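Local coordinates for protein N-formylglutamate amidohydrolase (Ralstonia eutropha, PDB 2Q7S) that binds a zinc ion and is probably a metal-dependent hydrolase of the N-formylglutamate amidohydrolase family, at residues I251-P254 with L255-E258. Numbering follows the deposited sequence.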
ATOM      1  N   ILE A 251      -1.298   1.455   9.088  1.00 19.07           N
ATOM      2  CA  ILE A 251      -1.128   2.328  10.218  1.00 16.78           C
ATOM      3  C   ILE A 251      -2.365   3.225  10.421  1.00 15.23           C
ATOM      4  O   ILE A 251      -2.769   3.987   9.523  1.00 15.54           O
ATOM      5  CB  ILE A 251       0.137   3.234   9.986  1.00 15.52           C
ATOM      6  CG1 ILE A 251       1.389   2.383   9.799  1.00 17.80           C
ATOM      7  CG2 ILE A 251       0.363   4.228  11.089  1.00 15.77           C
ATOM      8  CD1 ILE A 251       2.613   3.201   9.561  1.00 16.37           C
ATOM      9  N   ARG A 252      -2.925   3.201  11.625  1.00 13.21           N
ATOM     10  CA  ARG A 252      -4.019   4.107  11.997  1.00 10.69           C
ATOM     11  C   ARG A 252      -3.525   5.581  11.857  1.00 10.42           C
ATOM     12  O   ARG A 252      -2.645   6.059  12.553  1.00 13.16           O
ATOM     13  CB  ARG A 252      -4.479   3.809  13.424  1.00 12.87           C
ATOM     14  CG  ARG A 252      -5.854   4.305  13.834  1.00 13.53           C
ATOM     15  CD  ARG A 252      -6.289   3.654  15.159  1.00 13.23           C
ATOM     16  NE  ARG A 252      -5.433   3.992  16.305  1.00 17.47           N
ATOM     17  CZ  ARG A 252      -5.655   5.030  17.113  1.00 18.98           C
ATOM     18  NH1 ARG A 252      -6.657   5.864  16.882  1.00 20.04           N
ATOM     19  NH2 ARG A 252      -4.868   5.245  18.147  1.00 19.72           N
ATOM     20  N   ARG A 253      -4.160   6.304  10.961  1.00 14.13           N
ATOM     21  CA  ARG A 253      -3.772   7.651  10.549  1.00 12.76           C
ATOM     22  C   ARG A 253      -3.598   8.694  11.632  1.00 14.32           C
ATOM     23  O   ARG A 253      -2.653   9.487  11.526  1.00 16.74           O
ATOM     24  CB  ARG A 253      -4.761   8.162   9.473  1.00 10.54           C
ATOM     25  CG  ARG A 253      -4.439   7.621   8.096  1.00 11.50           C
ATOM     26  CD  ARG A 253      -5.588   7.880   7.116  1.00 11.89           C
ATOM     27  NE  ARG A 253      -5.436   7.155   5.864  1.00 13.08           N
ATOM     28  CZ  ARG A 253      -6.420   7.082   4.964  1.00  5.32           C
ATOM     29  NH1 ARG A 253      -7.544   7.719   5.188  1.00 12.60           N
ATOM     30  NH2 ARG A 253      -6.252   6.423   3.854  1.00  9.67           N
ATOM     31  N   PRO A 254      -4.480   8.711  12.678  1.00 15.62           N
ATOM     32  CA  PRO A 254      -4.348   9.682  13.773  1.00 16.89           C
ATOM     33  C   PRO A 254      -3.001   9.652  14.442  1.00 14.38           C
ATOM     34  O   PRO A 254      -2.559  10.668  14.966  1.00 14.02           O
ATOM     35  CB  PRO A 254      -5.471   9.302  14.757  1.00 16.48           C
ATOM     36  CG  PRO A 254      -6.440   8.660  13.988  1.00 18.40           C
ATOM     37  CD  PRO A 254      -5.672   7.883  12.887  1.00 16.03           C
ATOM     38  N   LEU A 255      -2.339   8.503  14.368  1.00 18.71           N
ATOM     39  CA  LEU A 255      -0.982   8.335  14.888  1.00 16.41           C
ATOM     40  C   LEU A 255       0.049   9.303  14.313  1.00 15.43           C
ATOM     41  O   LEU A 255       1.094   9.498  14.904  1.00 18.00           O
ATOM     42  CB  LEU A 255      -0.491   6.912  14.631  1.00 18.09           C
ATOM     43  CG  LEU A 255      -1.203   5.767  15.362  1.00 19.26           C
ATOM     44  CD1 LEU A 255      -0.526   4.463  15.007  1.00 19.69           C
ATOM     45  CD2 LEU A 255      -1.158   5.986  16.838  1.00 19.52           C
ATOM     46  N   TYR A 256      -0.192   9.841  13.125  1.00 16.42           N
ATOM     47  CA  TYR A 256       0.809  10.688  12.480  1.00 15.49           C
ATOM     48  C   TYR A 256       0.308  11.928  11.751  1.00 14.08           C
ATOM     49  O   TYR A 256       1.097  12.832  11.524  1.00 13.68           O
ATOM     50  CB  TYR A 256       1.666   9.834  11.527  1.00 16.62           C
ATOM     51  CG  TYR A 256       0.992   9.378  10.269  1.00 14.25           C
ATOM     52  CD1 TYR A 256       0.311   8.177  10.230  1.00 15.24           C
ATOM     53  CD2 TYR A 256       1.067  10.135   9.125  1.00 16.85           C
ATOM     54  CE1 TYR A 256      -0.270   7.734   9.050  1.00 19.57           C
ATOM     55  CE2 TYR A 256       0.472   9.738   7.961  1.00 15.52           C
ATOM     56  CZ  TYR A 256      -0.197   8.510   7.922  1.00  7.50           C
ATOM     57  OH  TYR A 256      -0.776   8.105   6.739  1.00 16.60           O
HETATM   58  N   MSE A 257      -0.984  11.993  11.424  1.00 11.97           N
HETATM   59  CA  MSE A 257      -1.539  13.140  10.714  1.00 18.26           C
HETATM   60  C   MSE A 257      -2.913  13.505  11.219  1.00 18.87           C
HETATM   61  O   MSE A 257      -3.581  12.713  11.915  1.00 18.26           O
HETATM   62  CB  MSE A 257      -1.622  12.864   9.215  1.00 15.72           C
HETATM   63  CG  MSE A 257      -2.374  11.625   8.913  1.00 18.92           C
HETATM   64 SE   MSE A 257      -2.712  11.281   7.015  0.75 20.64          SE
HETATM   65  CE  MSE A 257      -4.586  11.689   6.855  1.00 16.01           C
ATOM     66  N   GLU A 258      -3.324  14.705  10.833  1.00 18.13           N
ATOM     67  CA  GLU A 258      -4.673  15.197  11.083  1.00 20.22           C
ATOM     68  C   GLU A 258      -5.530  14.852   9.882  1.00 20.16           C
ATOM     69  O   GLU A 258      -5.287  15.321   8.771  1.00 20.70           O
ATOM     70  CB  GLU A 258      -4.664  16.702  11.318  1.00 21.63           C
ATOM     71  CG  GLU A 258      -3.900  17.111  12.537  1.00 26.74           C
ATOM     72  CD  GLU A 258      -4.522  16.539  13.802  1.00 40.10           C
ATOM     73  OE1 GLU A 258      -5.759  16.689  13.958  1.00 47.37           O
ATOM     74  OE2 GLU A 258      -3.793  15.946  14.628  1.00 34.09           O
TER
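I251 meets L255 and Y256 where strand 244-252, an inner strand of the mixed sheet, ends in a 3-10 turn that leads to the short, weakly bonded strand about 257-258. Its CG2 methyl, held anti to the backbone N, lies 4.0 Å from L255 CD1 and also touches the tyrosine ring at CD1, both side chains crossing it at about a right angle; L271 of helix 267-289 packs against I251 and Y256 alike. At R252 the carbonyl opens the turn: L255 N donates to R252 O over 3.1 Å in a moderately bent bond, with L255 CB and CG close to the same oxygen. The R252 side chain, bent at chi3 (63°), brings NH2 near L255 CD2, while its NE is paired with D192. R253 O takes two donors, Y256 N from above the carbonyl plane and M257 N at 3.0 Å, nearly in line with the C=O bond, which fixes the turn; it also sits over one face of the Y256 ring. Along the extended R253 side chain, CG faces Y256 OH (3.9 Å) and CD packs on CE of selenomethionine M257 (3.9 Å), the guanidinium plane 88° from the ring. R253 NH2 makes a salt bridge to the zinc ligand D55, R253 NE and Y256 OH share S173 OG, and Y256 OH also bonds T56 O; these bonds would hold guanidinium and ring in place beside the metal site. P254 lies within the turn, its CA 3.6 Å from M257 O.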